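Local coordinates for protein methyltransferase (PDB 3FQ6) that is a fragment of a methyltransferase, with a partial match to the tetrapyrrole (corrin/porphyrin) methylases, and probably serves methyl transfer, at residues P52-T58 with P102-I108. Sequence-based numbering, arbitrary orientation.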
# COMPACT_ATOMS: atom_id res chain seq x y z
N PRO A 52 -9.95 0.23 5.63
CA PRO A 52 -9.31 1.13 6.59
C PRO A 52 -9.02 0.46 7.93
O PRO A 52 -7.95 0.66 8.49
CB PRO A 52 -10.29 2.30 6.71
CG PRO A 52 -11.60 1.73 6.23
CD PRO A 52 -11.28 0.70 5.21
N HIS A 53 -9.95 -0.35 8.43
CA HIS A 53 -9.75 -1.05 9.70
C HIS A 53 -8.58 -2.02 9.60
O HIS A 53 -7.96 -2.32 10.60
CB HIS A 53 -11.02 -1.80 10.13
CG HIS A 53 -12.27 -1.02 9.88
ND1 HIS A 53 -12.48 0.23 10.44
CD2 HIS A 53 -13.35 -1.27 9.10
CE1 HIS A 53 -13.65 0.70 10.03
NE2 HIS A 53 -14.20 -0.19 9.22
N ARG A 54 -8.28 -2.48 8.41
CA ARG A 54 -7.21 -3.45 8.30
C ARG A 54 -5.90 -2.84 7.93
O ARG A 54 -4.91 -3.52 7.89
CB ARG A 54 -7.59 -4.54 7.30
CG ARG A 54 -7.88 -5.82 7.98
CD ARG A 54 -8.52 -6.74 7.00
NE ARG A 54 -9.96 -6.48 6.87
CZ ARG A 54 -10.56 -5.98 5.79
NH1 ARG A 54 -11.89 -5.80 5.82
NH2 ARG A 54 -9.85 -5.65 4.69
N LEU A 55 -5.90 -1.54 7.70
CA LEU A 55 -4.76 -0.88 7.10
C LEU A 55 -3.47 -1.02 7.88
O LEU A 55 -2.43 -1.32 7.28
CB LEU A 55 -5.06 0.60 6.82
CG LEU A 55 -3.87 1.45 6.29
CD1 LEU A 55 -3.21 0.85 5.04
CD2 LEU A 55 -4.28 2.88 6.00
N LEU A 56 -3.51 -0.76 9.18
CA LEU A 56 -2.30 -0.74 10.00
C LEU A 56 -1.66 -2.14 10.14
O LEU A 56 -0.43 -2.27 10.12
CB LEU A 56 -2.63 -0.23 11.40
CG LEU A 56 -1.66 0.65 12.22
CD1 LEU A 56 -1.75 0.24 13.66
CD2 LEU A 56 -0.17 0.69 11.75
N LYS A 57 -2.48 -3.18 10.30
CA LYS A 57 -1.97 -4.55 10.34
C LYS A 57 -1.24 -4.87 9.05
O LYS A 57 -0.21 -5.53 9.07
CB LYS A 57 -3.11 -5.52 10.53
CG LYS A 57 -2.68 -6.97 10.49
CD LYS A 57 -3.49 -7.82 11.50
CE LYS A 57 -3.29 -9.30 11.26
NZ LYS A 57 -4.01 -10.08 12.33
N THR A 58 -1.76 -4.38 7.94
CA THR A 58 -1.19 -4.65 6.64
C THR A 58 0.15 -3.93 6.45
O THR A 58 1.13 -4.54 6.02
CB THR A 58 -2.20 -4.28 5.57
OG1 THR A 58 -3.23 -5.27 5.60
CG2 THR A 58 -1.59 -4.22 4.17
N PRO A 102 -7.71 5.15 10.45
CA PRO A 102 -8.01 5.26 9.03
C PRO A 102 -9.51 5.11 8.87
O PRO A 102 -10.12 4.19 9.44
CB PRO A 102 -7.24 4.09 8.39
CG PRO A 102 -6.33 3.53 9.48
CD PRO A 102 -7.07 3.86 10.77
N ARG A 103 -10.09 6.07 8.18
CA ARG A 103 -11.46 6.01 7.73
C ARG A 103 -11.27 6.14 6.21
O ARG A 103 -10.20 6.58 5.77
CB ARG A 103 -12.24 7.20 8.31
CG ARG A 103 -13.51 6.87 9.14
CD ARG A 103 -14.02 8.08 9.98
NE ARG A 103 -14.58 9.18 9.16
CZ ARG A 103 -13.88 10.07 8.43
NH1 ARG A 103 -12.55 10.05 8.38
NH2 ARG A 103 -14.52 11.00 7.74
N GLY A 104 -12.26 5.73 5.42
CA GLY A 104 -12.25 5.96 3.97
C GLY A 104 -11.74 4.81 3.12
O GLY A 104 -11.49 3.72 3.63
N GLU A 105 -11.57 5.06 1.81
CA GLU A 105 -11.15 4.04 0.85
C GLU A 105 -9.67 4.20 0.56
O GLU A 105 -9.22 5.31 0.27
CB GLU A 105 -11.95 4.12 -0.45
CG GLU A 105 -13.45 4.01 -0.26
CD GLU A 105 -14.19 3.71 -1.56
OE1 GLU A 105 -15.45 3.80 -1.57
OE2 GLU A 105 -13.52 3.37 -2.56
N ILE A 106 -8.92 3.10 0.64
CA ILE A 106 -7.48 3.14 0.65
C ILE A 106 -6.86 2.52 -0.60
O ILE A 106 -7.29 1.45 -1.06
CB ILE A 106 -6.92 2.36 1.84
CG1 ILE A 106 -7.81 2.55 3.08
CG2 ILE A 106 -5.43 2.70 2.05
CD1 ILE A 106 -7.30 3.50 4.11
N VAL A 107 -5.85 3.18 -1.14
CA VAL A 107 -4.95 2.56 -2.10
C VAL A 107 -3.50 2.69 -1.60
O VAL A 107 -3.05 3.77 -1.21
CB VAL A 107 -5.14 3.18 -3.53
CG1 VAL A 107 -4.04 2.70 -4.55
CG2 VAL A 107 -6.59 2.95 -4.04
N ILE A 108 -2.79 1.57 -1.57
CA ILE A 108 -1.37 1.55 -1.23
C ILE A 108 -0.57 1.28 -2.54
O ILE A 108 -0.90 0.38 -3.32
CB ILE A 108 -1.03 0.46 -0.17
CG1 ILE A 108 -2.02 0.48 1.01
CG2 ILE A 108 0.43 0.55 0.35
CD1 ILE A 108 -2.11 -0.91 1.74
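L55 meets I106 and I108 because its CG stands anti to the backbone N (chi1 175°), which sends both methyls from the first turn of helix 55-66 down onto strand 105-110. On the strand, I106 and I108 both hold CG1 anti to the carbonyl carbon, and in each it is CD1 that makes the closest approach to the leucine. The two methyls of L55 divide the work: CD2 sits 3.6 Å from I106 CD1 and also touches the ring of P102, while CD1 lies 3.9 Å from I108 CD1. One turn further along the helix, T58 adds its CG2 methyl to the same I108 CD1; its OG1 is hydrogen-bonded to E50 instead.

At the loop end, P52 packs its ring into the bend of 102-104. P52 CB lies 3.9 Å from P102 CB and closer still to P102 O. P52 CG comes within 3.3 Å of G104 O. In return, P102 CG approaches P52 O at 3.4 Å; the same carbonyl accepts the bond from L55 N, which closes the type I turn. G104, with phi 96°, takes a backbone conformation that calls for glycine and brings the chain round to the strand. I106 CD1 fills the angle between P52 CA and L55 CD2, so an alanine here would probably open a gap beneath both residues and cost L55 its nearest strand contact. F97 of helix 90-99 and V74 of strand 71-77 also touch L55, placing it in the helix-on-sheet core.

No hydrogen bond joins 52-58 to 102-108: between them, methyls and proline rings pack by shape and burial, while the polar tie of the helix start to the sheet runs to E50 of strand 45-50, through the R54 salt bridge and the T58 hydroxyl.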